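Local coordinates for 2-hydroxychromene-2-carboxylate isomerase (Pseudomonas putida, PDB 2IMF), which catalyses the reversible, glutathione-dependent isomerization of 2-hydroxychromene-2-carboxylate to trans-o-hydroxybenzylidenepyruvate in naphthalene degradation, at residues Phe7-Pro12 and Ala103-Val108; Phe13-Asn18 and Ala112-Gly117. All blocks are in the same frame, centred on the assembly; numbering follows the deposited sequence.

Interaction 1. Residues Phe7-Pro12 and Ala103-Val108. With TOM (4-(2-methoxyphenyl)-2-oxobut-3-enoic acid), chain F; GSH (glutathione), chain E.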
loop_
_atom_site.group_PDB
_atom_site.type_symbol
_atom_site.label_atom_id
_atom_site.label_comp_id
_atom_site.label_asym_id
_atom_site.label_seq_id
_atom_site.Cartn_x
_atom_site.Cartn_y
_atom_site.Cartn_z
ATOM N N PHE A 7 9.001 10.748 8.318
ATOM C CA PHE A 7 7.763 10.411 9.018
ATOM C C PHE A 7 7.059 11.719 9.417
ATOM O O PHE A 7 7.672 12.806 9.439
ATOM C CB PHE A 7 8.033 9.562 10.277
ATOM C CG PHE A 7 8.821 10.299 11.343
ATOM C CD1 PHE A 7 10.197 10.389 11.282
ATOM C CD2 PHE A 7 8.190 10.977 12.342
ATOM C CE1 PHE A 7 10.897 11.081 12.257
ATOM C CE2 PHE A 7 8.876 11.728 13.252
ATOM C CZ PHE A 7 10.259 11.741 13.201
ATOM N N ASP A 8 5.771 11.589 9.759
ATOM C CA ASP A 8 4.943 12.651 10.383
ATOM C C ASP A 8 4.240 11.918 11.533
ATOM O O ASP A 8 3.769 10.789 11.331
ATOM C CB ASP A 8 3.954 13.196 9.329
ATOM C CG ASP A 8 3.071 14.346 9.836
ATOM O OD1 ASP A 8 2.716 14.349 11.053
ATOM O OD2 ASP A 8 2.661 15.173 9.014
ATOM N N PHE A 9 4.236 12.469 12.749
ATOM C CA PHE A 9 3.635 11.724 13.894
ATOM C C PHE A 9 2.124 11.500 13.718
ATOM O O PHE A 9 1.594 10.689 14.445
ATOM C CB PHE A 9 3.905 12.438 15.235
ATOM C CG PHE A 9 5.333 12.341 15.709
ATOM C CD1 PHE A 9 5.870 11.111 16.058
ATOM C CD2 PHE A 9 6.071 13.481 15.867
ATOM C CE1 PHE A 9 7.217 10.999 16.541
ATOM C CE2 PHE A 9 7.423 13.432 16.355
ATOM C CZ PHE A 9 7.970 12.204 16.681
ATOM N N LEU A 10 1.479 12.162 12.765
ATOM C CA LEU A 10 0.033 11.842 12.505
ATOM C C LEU A 10 -0.167 10.495 11.886
ATOM O O LEU A 10 -1.280 9.997 11.856
ATOM C CB LEU A 10 -0.673 12.894 11.633
ATOM C CG LEU A 10 -0.229 12.999 10.186
ATOM C CD1 LEU A 10 -0.885 11.920 9.297
ATOM C CD2 LEU A 10 -0.666 14.327 9.643
ATOM N N SER A 11 0.909 9.859 11.378
ATOM C CA SER A 11 0.775 8.667 10.518
ATOM C C SER A 11 0.908 7.358 11.254
ATOM O O SER A 11 1.976 7.070 11.741
ATOM C CB SER A 11 1.807 8.800 9.416
ATOM O OG SER A 11 1.972 7.569 8.673
ATOM N N PRO A 12 -0.171 6.575 11.276
ATOM C CA PRO A 12 -0.063 5.271 11.940
ATOM C C PRO A 12 0.820 4.283 11.165
ATOM O O PRO A 12 1.400 3.418 11.784
ATOM C CB PRO A 12 -1.527 4.777 12.001
ATOM C CG PRO A 12 -2.201 5.461 10.832
ATOM C CD PRO A 12 -1.528 6.853 10.709
ATOM N N ALA A 103 16.331 9.123 18.320
ATOM C CA ALA A 103 15.541 7.942 18.306
ATOM C C ALA A 103 14.671 7.844 19.516
ATOM O O ALA A 103 13.528 7.369 19.462
ATOM C CB ALA A 103 16.468 6.710 18.248
ATOM N N ALA A 104 15.196 8.244 20.686
ATOM C CA ALA A 104 14.410 8.156 21.899
ATOM C C ALA A 104 13.179 9.077 21.815
ATOM O O ALA A 104 12.096 8.660 22.191
ATOM C CB ALA A 104 15.238 8.508 23.125
ATOM N N TYR A 105 13.396 10.291 21.328
ATOM C CA TYR A 105 12.246 11.226 21.145
ATOM C C TYR A 105 11.215 10.593 20.203
ATOM O O TYR A 105 10.027 10.513 20.518
ATOM C CB TYR A 105 12.677 12.551 20.606
ATOM C CG TYR A 105 11.570 13.564 20.390
ATOM C CD1 TYR A 105 11.074 14.302 21.440
ATOM C CD2 TYR A 105 10.976 13.635 19.170
ATOM C CE1 TYR A 105 10.072 15.244 21.217
ATOM C CE2 TYR A 105 9.991 14.535 18.913
ATOM C CZ TYR A 105 9.512 15.343 19.978
ATOM O OH TYR A 105 8.545 16.277 19.757
ATOM N N VAL A 106 11.647 10.123 19.044
ATOM C CA VAL A 106 10.708 9.589 18.068
ATOM C C VAL A 106 9.986 8.403 18.699
ATOM O O VAL A 106 8.752 8.271 18.529
ATOM C CB VAL A 106 11.466 9.257 16.783
ATOM C CG1 VAL A 106 10.548 8.497 15.836
ATOM C CG2 VAL A 106 11.977 10.541 16.148
ATOM N N ASN A 107 10.692 7.493 19.405
ATOM C CA ASN A 107 10.034 6.378 20.016
ATOM C C ASN A 107 9.025 6.767 21.085
ATOM O O ASN A 107 7.920 6.254 21.125
ATOM C CB ASN A 107 11.120 5.421 20.619
ATOM C CG ASN A 107 11.955 4.697 19.560
ATOM O OD1 ASN A 107 11.563 4.583 18.395
ATOM N ND2 ASN A 107 13.142 4.232 19.964
ATOM N N VAL A 108 9.420 7.671 21.958
ATOM C CA VAL A 108 8.512 8.028 23.043
ATOM C C VAL A 108 7.255 8.726 22.492
ATOM O O VAL A 108 6.135 8.420 22.925
ATOM C CB VAL A 108 9.265 9.012 24.001
ATOM C CG1 VAL A 108 8.316 9.760 24.907
ATOM C CG2 VAL A 108 10.356 8.240 24.828
HETATM O O8 TOM F . -5.022 9.680 5.341
HETATM C C9 TOM F . -3.955 10.260 5.504
HETATM C C10 TOM F . -3.688 11.609 5.073
HETATM O O11 TOM F . -3.502 11.748 3.841
HETATM O O10 TOM F . -3.568 12.518 5.920
HETATM C C8 TOM F . -2.747 9.602 6.095
HETATM C C7 TOM F . -2.673 8.356 6.503
HETATM C C1 TOM F . -3.628 7.716 7.491
HETATM C C6 TOM F . -4.019 6.431 7.170
HETATM C C5 TOM F . -4.915 5.763 7.999
HETATM C C4 TOM F . -5.341 6.394 9.181
HETATM C C3 TOM F . -4.945 7.671 9.519
HETATM C C2 TOM F . -4.060 8.326 8.643
HETATM O O2 TOM F . -3.584 9.568 8.889
HETATM C C11 TOM F . -3.844 10.006 10.225
HETATM N N1 GSH E . 0.576 0.721 2.255
HETATM C CA1 GSH E . 1.133 1.640 3.197
HETATM C C1 GSH E . 1.870 1.045 4.342
HETATM O O11 GSH E . 2.600 1.758 5.035
HETATM O O12 GSH E . 1.446 -0.111 4.562
HETATM C CB1 GSH E . 0.382 2.964 3.277
HETATM C CG1 GSH E . 1.152 4.187 3.770
HETATM C CD1 GSH E . 0.260 5.397 3.791
HETATM O OE1 GSH E . -1.004 5.282 3.397
HETATM N N2 GSH E . 0.722 6.547 4.222
HETATM C CA2 GSH E . -0.003 7.808 4.120
HETATM C C2 GSH E . 0.447 8.664 3.018
HETATM O O2 GSH E . 1.775 8.827 2.835
HETATM C CB2 GSH E . 0.188 8.576 5.467
HETATM S SG2 GSH E . -0.712 7.791 6.858
HETATM N N3 GSH E . -0.408 9.223 2.212
HETATM C CA3 GSH E . 0.078 9.883 1.001
HETATM C C3 GSH E . -0.491 9.162 -0.200
HETATM O O31 GSH E . -0.154 9.568 -1.327
HETATM O O32 GSH E . -1.331 8.216 -0.037
#
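The Phe7 ring carries Val106 CG1 over one face, offset toward the rim, and meets Phe9 CE2 in plane at its edge; the Phe9 ring in turn has Phe7 CE2 above one face and the carbonyl O of Val106 at its edge, 3.7 Å from Phe9 CE1. The two phenylalanines, packed edge against face, both reach helix 99-115. The closest apolar contact is Phe7 CZ to Val106 CG2 at 3.6 Å, the two side chains meeting from opposite directions. Beside it, Tyr105 CE2 lies 3.8 Å from Phe9 CE2, the two rings inclined at 68° with centroids 6.0 Å apart. Tyr105 CG is anti to the backbone N (chi1 -180°), which carries the far part of the ring, at CE2, across to Phe9, while its hydroxyl is hydrogen-bonded to Met89 O. Phe110, one turn beyond Val106, meets the Phe9 ring edge-to-face.

No hydrogen bond crosses the contact; the loop is held by its own turn and by neighbouring residues. Asp8 to Ser11 is a type I turn, and Asp8 OD1 accepts Leu10 N at 3.0 Å in a nearly straight bond (174°) that arrives from above the carboxylate plane, an Asx turn. Ser86 and Asn90 also bond to OD1, and Leu39 N to OD2, so the buried carboxylate is held at both oxygens. Beyond the turn, Pro12 CD packs on C2 of the bound methyl ether of the product at 3.6 Å, and Ser11 OG stands 3.2 Å from the glutathione sulfur SG2. Ser11, the probable nucleophile, is the N-cap of helix 12-28: this is the loop after the first strand of a thioredoxin fold, where kappa class glutathione transferases place their active-site serine.

Interaction 2. Residues Phe13-Asn18 and Ala112-Gly117. With GSH (glutathione), chain E.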
loop_
_atom_site.group_PDB
_atom_site.type_symbol
_atom_site.label_atom_id
_atom_site.label_comp_id
_atom_site.label_asym_id
_atom_site.label_seq_id
_atom_site.Cartn_x
_atom_site.Cartn_y
_atom_site.Cartn_z
ATOM N N PHE A 13 0.905 4.394 9.838
ATOM C CA PHE A 13 1.846 3.554 9.116
ATOM C C PHE A 13 3.265 3.951 9.459
ATOM O O PHE A 13 4.162 3.079 9.478
ATOM C CB PHE A 13 1.521 3.678 7.627
ATOM C CG PHE A 13 0.215 2.973 7.274
ATOM C CD1 PHE A 13 0.130 1.589 7.250
ATOM C CD2 PHE A 13 -0.899 3.719 7.019
ATOM C CE1 PHE A 13 -1.055 0.950 6.939
ATOM C CE2 PHE A 13 -2.131 3.085 6.677
ATOM C CZ PHE A 13 -2.188 1.715 6.672
ATOM N N SER A 14 3.498 5.208 9.808
ATOM C CA SER A 14 4.816 5.627 10.274
ATOM C C SER A 14 5.169 5.108 11.660
ATOM O O SER A 14 6.343 4.801 11.947
ATOM C CB SER A 14 4.965 7.137 10.242
ATOM O OG SER A 14 4.927 7.628 8.907
ATOM N N TYR A 15 4.135 4.965 12.532
ATOM C CA TYR A 15 4.311 4.417 13.843
ATOM C C TYR A 15 4.782 2.996 13.648
ATOM O O TYR A 15 5.763 2.548 14.285
ATOM C CB TYR A 15 2.966 4.408 14.546
ATOM C CG TYR A 15 2.884 3.504 15.732
ATOM C CD1 TYR A 15 3.653 3.742 16.878
ATOM C CD2 TYR A 15 1.969 2.453 15.740
ATOM C CE1 TYR A 15 3.487 2.898 18.035
ATOM C CE2 TYR A 15 1.789 1.640 16.876
ATOM C CZ TYR A 15 2.608 1.875 17.992
ATOM O OH TYR A 15 2.515 1.100 19.143
ATOM N N LEU A 16 4.112 2.230 12.773
ATOM C CA LEU A 16 4.508 0.833 12.518
ATOM C C LEU A 16 5.948 0.784 11.953
ATOM O O LEU A 16 6.804 -0.001 12.390
ATOM C CB LEU A 16 3.600 0.223 11.485
ATOM C CG LEU A 16 2.166 -0.046 11.999
ATOM C CD1 LEU A 16 1.276 -0.445 10.836
ATOM C CD2 LEU A 16 2.167 -1.177 13.103
ATOM N N ALA A 17 6.242 1.595 10.935
ATOM C CA ALA A 17 7.599 1.629 10.363
ATOM C C ALA A 17 8.640 1.992 11.385
ATOM O O ALA A 17 9.743 1.390 11.382
ATOM C CB ALA A 17 7.660 2.581 9.147
ATOM N N ASN A 18 8.365 2.973 12.237
ATOM C CA ASN A 18 9.356 3.307 13.235
ATOM C C ASN A 18 9.610 2.160 14.165
ATOM O O ASN A 18 10.775 1.986 14.509
ATOM C CB ASN A 18 8.877 4.528 14.023
ATOM C CG ASN A 18 9.862 4.933 15.052
ATOM O OD1 ASN A 18 10.978 5.293 14.711
ATOM N ND2 ASN A 18 9.502 4.751 16.318
ATOM N N ALA A 112 3.491 7.232 22.641
ATOM C CA ALA A 112 2.412 7.996 23.309
ATOM C C ALA A 112 1.220 8.196 22.386
ATOM O O ALA A 112 0.055 7.886 22.768
ATOM C CB ALA A 112 2.940 9.364 23.714
ATOM N N VAL A 113 1.433 8.688 21.159
ATOM C CA VAL A 113 0.329 9.059 20.273
ATOM C C VAL A 113 -0.351 7.826 19.677
ATOM O O VAL A 113 -1.560 7.696 19.783
ATOM C CB VAL A 113 0.857 9.999 19.124
ATOM C CG1 VAL A 113 -0.270 10.303 18.103
ATOM C CG2 VAL A 113 1.396 11.316 19.701
ATOM N N TRP A 114 0.400 6.846 19.179
ATOM C CA TRP A 114 -0.210 5.747 18.477
ATOM C C TRP A 114 -0.182 4.472 19.293
ATOM O O TRP A 114 -0.958 3.567 18.990
ATOM C CB TRP A 114 0.443 5.578 17.076
ATOM C CG TRP A 114 0.003 6.513 16.150
ATOM C CD1 TRP A 114 0.652 7.649 15.737
ATOM C CD2 TRP A 114 -1.281 6.531 15.526
ATOM N NE1 TRP A 114 -0.158 8.379 14.879
ATOM C CE2 TRP A 114 -1.362 7.687 14.741
ATOM C CE3 TRP A 114 -2.389 5.662 15.567
ATOM C CZ2 TRP A 114 -2.478 7.978 13.943
ATOM C CZ3 TRP A 114 -3.462 5.918 14.794
ATOM C CH2 TRP A 114 -3.523 7.087 13.994
ATOM N N GLY A 115 0.689 4.349 20.268
ATOM C CA GLY A 115 0.653 3.188 21.168
ATOM C C GLY A 115 -0.413 3.347 22.221
ATOM O O GLY A 115 -1.102 2.366 22.578
ATOM N N GLU A 116 -0.543 4.547 22.774
ATOM C CA GLU A 116 -1.553 4.874 23.813
ATOM C C GLU A 116 -2.720 5.704 23.353
ATOM O O GLU A 116 -3.694 5.856 24.100
ATOM C CB GLU A 116 -0.851 5.584 24.968
ATOM C CG GLU A 116 0.191 4.755 25.664
ATOM C CD GLU A 116 0.702 5.486 26.873
ATOM O OE1 GLU A 116 -0.091 5.748 27.785
ATOM O OE2 GLU A 116 1.874 5.860 26.911
ATOM N N GLY A 117 -2.677 6.252 22.160
ATOM C CA GLY A 117 -3.778 7.070 21.720
ATOM C C GLY A 117 -3.845 8.463 22.340
ATOM O O GLY A 117 -4.943 9.059 22.371
HETATM N N1 GSH E . 0.576 0.721 2.255
HETATM C CA1 GSH E . 1.133 1.640 3.197
HETATM C C1 GSH E . 1.870 1.045 4.342
HETATM O O11 GSH E . 2.600 1.758 5.035
HETATM O O12 GSH E . 1.446 -0.111 4.562
HETATM C CB1 GSH E . 0.382 2.964 3.277
HETATM C CG1 GSH E . 1.152 4.187 3.770
HETATM C CD1 GSH E . 0.260 5.397 3.791
HETATM O OE1 GSH E . -1.004 5.282 3.397
HETATM N N2 GSH E . 0.722 6.547 4.222
HETATM C CA2 GSH E . -0.003 7.808 4.120
HETATM C C2 GSH E . 0.447 8.664 3.018
HETATM O O2 GSH E . 1.775 8.827 2.835
HETATM C CB2 GSH E . 0.188 8.576 5.467
HETATM S SG2 GSH E . -0.712 7.791 6.858
HETATM N N3 GSH E . -0.408 9.223 2.212
HETATM C CA3 GSH E . 0.078 9.883 1.001
HETATM C C3 GSH E . -0.491 9.162 -0.200
HETATM O O31 GSH E . -0.154 9.568 -1.327
HETATM O O32 GSH E . -1.331 8.216 -0.037
#
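Helix 12-28 meets the end of helix 99-115 most closely at Tyr15 and Trp114, whose CA atoms are 6.6 Å apart, where the second helix widens into a pi-type turn at 112-115 before Gly117 leaves helical geometry with positive phi. The contact joins the first helix of the thioredoxin domain to a helix of the helical part inserted in DsbA-like and kappa class proteins. Its centre is a CH-pi contact: Trp114 CB sits over one face of the Tyr15 ring, 3.7 Å from the centroid and 20° off the normal, with Tyr15 CG its nearest ring atom at 3.5 Å. Turned away from its own backbone N (chi1 162°), the Tyr15 ring points out toward helix 99-115, its face against Trp114 CB.

The indole itself leads away from this point, its five-membered ring inclined at 32° to the phenol plane, and its benzo ring comes to about 4 Å, nearest atoms, from the bound product analogue. There Trp114 meets Phe80 edge-to-face. The phenol hydroxyl is hydrogen-bonded to Pro77 O, which ties down the polar end of Tyr15.

From the same helix, Phe13 turns to the ligands: CB1 of glutathione lies over the centre of its ring, and Phe13 CD1 is 3.3 Å from glutathione O11. Asp66 and Leu67 of helix 57-74 also touch Phe13. Back at the helix end, the tyrosine oxygen lies against the main chain, with Tyr15 OH 3.5 Å from Gly115 CA.

Overall arrangement
Interactions 1 and 2 lie about 7 Å apart, centre to centre, and both use helix 99-115: its middle packs on the loop 7-12, its end on helix 12-28, which that loop leads into. Two probable hydrogen bonds tie them together, Trp114 NE1 to Phe9 O and Asn18 ND2 to Asn107 OD1, each 2.9 Å. Leu10 O also packs 3.1 Å from Trp114 CZ2. Ser11 of interaction 1 and Phe13 of interaction 2, two residues apart, both touch glutathione, and Ser11 OG is hydrogen-bonded to Ser14 OG. Glutathione is also hydrogen-bonded to Val168, Trp179, Asn181 and Asp182, and to Lys59 and Arg183 of the second subunit.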